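PDB 1ON3: methylmalonyl-CoA carboxyltransferase 12S subunit from Propionibacterium freudenreichii, which transfers the carboxyl group of methylmalonyl-CoA to the biotin of the 1.3S subunit, forming propanoyl-CoA, within the hexameric core of transcarboxylase. Local coordinates for residues E[182-187]-E[200-205]. Numbering follows the deposited sequence.
Sequences ASYSPA and MFITGP. With DXX (methylmalonic acid), chain U.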
# COMPACT_ATOMS: atom_id res chain seq x y z
N ALA E 182 -18.12 -33.34 -10.18
CA ALA E 182 -18.73 -32.08 -10.61
C ALA E 182 -19.29 -31.38 -9.37
O ALA E 182 -19.31 -30.15 -9.29
CB ALA E 182 -19.85 -32.35 -11.60
N SER E 183 -19.75 -32.18 -8.41
CA SER E 183 -20.33 -31.69 -7.16
C SER E 183 -19.43 -30.75 -6.35
O SER E 183 -19.92 -29.96 -5.56
CB SER E 183 -20.73 -32.88 -6.28
OG SER E 183 -21.69 -33.70 -6.93
N TYR E 184 -18.11 -30.84 -6.53
CA TYR E 184 -17.22 -29.96 -5.77
C TYR E 184 -17.33 -28.48 -6.16
O TYR E 184 -17.03 -27.61 -5.35
CB TYR E 184 -15.78 -30.46 -5.89
CG TYR E 184 -15.53 -31.76 -5.16
CD1 TYR E 184 -14.99 -32.87 -5.81
CD2 TYR E 184 -15.85 -31.89 -3.80
CE1 TYR E 184 -14.78 -34.08 -5.13
CE2 TYR E 184 -15.64 -33.09 -3.11
CZ TYR E 184 -15.10 -34.19 -3.79
OH TYR E 184 -14.91 -35.39 -3.13
N SER E 185 -17.77 -28.20 -7.39
CA SER E 185 -17.93 -26.80 -7.80
C SER E 185 -19.03 -26.17 -6.92
O SER E 185 -18.84 -25.11 -6.32
CB SER E 185 -18.26 -26.71 -9.30
OG SER E 185 -18.36 -25.36 -9.72
N PRO E 186 -20.21 -26.82 -6.83
CA PRO E 186 -21.26 -26.25 -5.97
C PRO E 186 -20.76 -26.08 -4.53
O PRO E 186 -21.05 -25.08 -3.87
CB PRO E 186 -22.37 -27.29 -6.07
CG PRO E 186 -22.30 -27.68 -7.49
CD PRO E 186 -20.79 -27.84 -7.73
N ALA E 187 -19.99 -27.06 -4.06
CA ALA E 187 -19.46 -27.00 -2.70
C ALA E 187 -18.55 -25.80 -2.51
O ALA E 187 -18.45 -25.27 -1.42
CB ALA E 187 -18.68 -28.29 -2.37
N MET E 200 -27.31 -35.29 -6.32
CA MET E 200 -25.90 -34.94 -6.26
C MET E 200 -25.17 -35.98 -5.41
O MET E 200 -25.68 -36.41 -4.38
CB MET E 200 -25.78 -33.54 -5.63
CG MET E 200 -24.38 -33.03 -5.43
SD MET E 200 -24.41 -31.22 -5.14
CE MET E 200 -24.98 -31.13 -3.42
N PHE E 201 -23.99 -36.39 -5.85
CA PHE E 201 -23.20 -37.36 -5.10
C PHE E 201 -21.81 -37.53 -5.71
O PHE E 201 -21.61 -37.25 -6.90
CB PHE E 201 -23.92 -38.71 -5.02
CG PHE E 201 -24.54 -39.15 -6.32
CD1 PHE E 201 -23.75 -39.44 -7.43
CD2 PHE E 201 -25.93 -39.27 -6.43
CE1 PHE E 201 -24.33 -39.85 -8.64
CE2 PHE E 201 -26.52 -39.68 -7.63
CZ PHE E 201 -25.73 -39.97 -8.73
N ILE E 202 -20.86 -37.94 -4.89
CA ILE E 202 -19.50 -38.14 -5.39
C ILE E 202 -19.45 -39.51 -6.05
O ILE E 202 -18.90 -39.66 -7.14
CB ILE E 202 -18.46 -38.07 -4.24
CG1 ILE E 202 -18.33 -36.61 -3.76
CG2 ILE E 202 -17.11 -38.59 -4.72
CD1 ILE E 202 -18.17 -35.60 -4.91
N THR E 203 -20.05 -40.50 -5.40
CA THR E 203 -20.10 -41.85 -5.94
C THR E 203 -21.56 -42.29 -6.10
O THR E 203 -22.37 -42.14 -5.18
CB THR E 203 -19.36 -42.85 -5.03
OG1 THR E 203 -18.04 -42.35 -4.76
CG2 THR E 203 -19.24 -44.21 -5.70
N GLY E 204 -21.88 -42.82 -7.28
CA GLY E 204 -23.24 -43.25 -7.55
C GLY E 204 -23.68 -44.47 -6.77
O GLY E 204 -22.85 -45.20 -6.23
N PRO E 205 -25.00 -44.72 -6.68
CA PRO E 205 -25.56 -45.87 -5.96
C PRO E 205 -25.07 -47.19 -6.53
O PRO E 205 -24.73 -48.11 -5.79
CB PRO E 205 -27.07 -45.69 -6.13
CG PRO E 205 -27.23 -44.21 -6.30
CD PRO E 205 -26.08 -43.86 -7.21
C1 DXX U . -17.39 -42.83 -10.32
O1 DXX U . -17.10 -43.12 -11.57
CA DXX U . -18.18 -41.93 -10.13
CB DXX U . -17.39 -40.80 -9.89
C DXX U . -19.62 -41.88 -10.10
O DXX U . -20.10 -42.89 -9.55
O2 DXX U . -20.30 -40.94 -10.56
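Ile202 sets its terminal methyl over one face of the Tyr184 ring, a CH-pi contact in which CD1 stands 3.9 Å from the ring centroid, 25° off the normal. The methyl is displaced toward the phenol end, where Ile202 CD1 and Tyr184 CZ come within 3.6 Å; the two side chains cross at about a right angle. In Ile202, CG1 lies beside the backbone N and anti to the carbonyl carbon (chi1 -72°), from where CG1 also packs against Tyr184 OH, a buried hydroxyl with no polar partner in the model. An alanine in place of Tyr184 would probably leave Ile202 CD1 without the ring face it rests on and open a gap between the helix and the loop. Next to this pair, Ser183 CB is 4.0 Å from Ile202 CD1, while Ser183 OG closely approaches Met200 CG at 3.2 Å. No hydrogen bond joins the two segments; Ser183 OG is hydrogen-bonded to Gly180 O. Beyond Ile202 the loop reaches the bound methylmalonic acid, whose atom O accepts a nearly straight hydrogen bond (167°) from Gly204 N, at 2.9 Å. Ile202 O lies 3.3 Å from the ligand's CB, so this loop also lines the pocket. Within the N-terminal crotonase-like half of the carboxyltransferase, the contact joins the 3-10 turn and helix around Ser183 and Tyr184 to the short, weakly bonded strand 199-201, parallel to strand 177-179, and the loop after it. Helix 147-164 packs against Tyr184 through Phe158; a neighbouring subunit brings its Phe373 to the tyrosine ring, and its Glu380 OE2 accepts a hydrogen bond from Ile202 N.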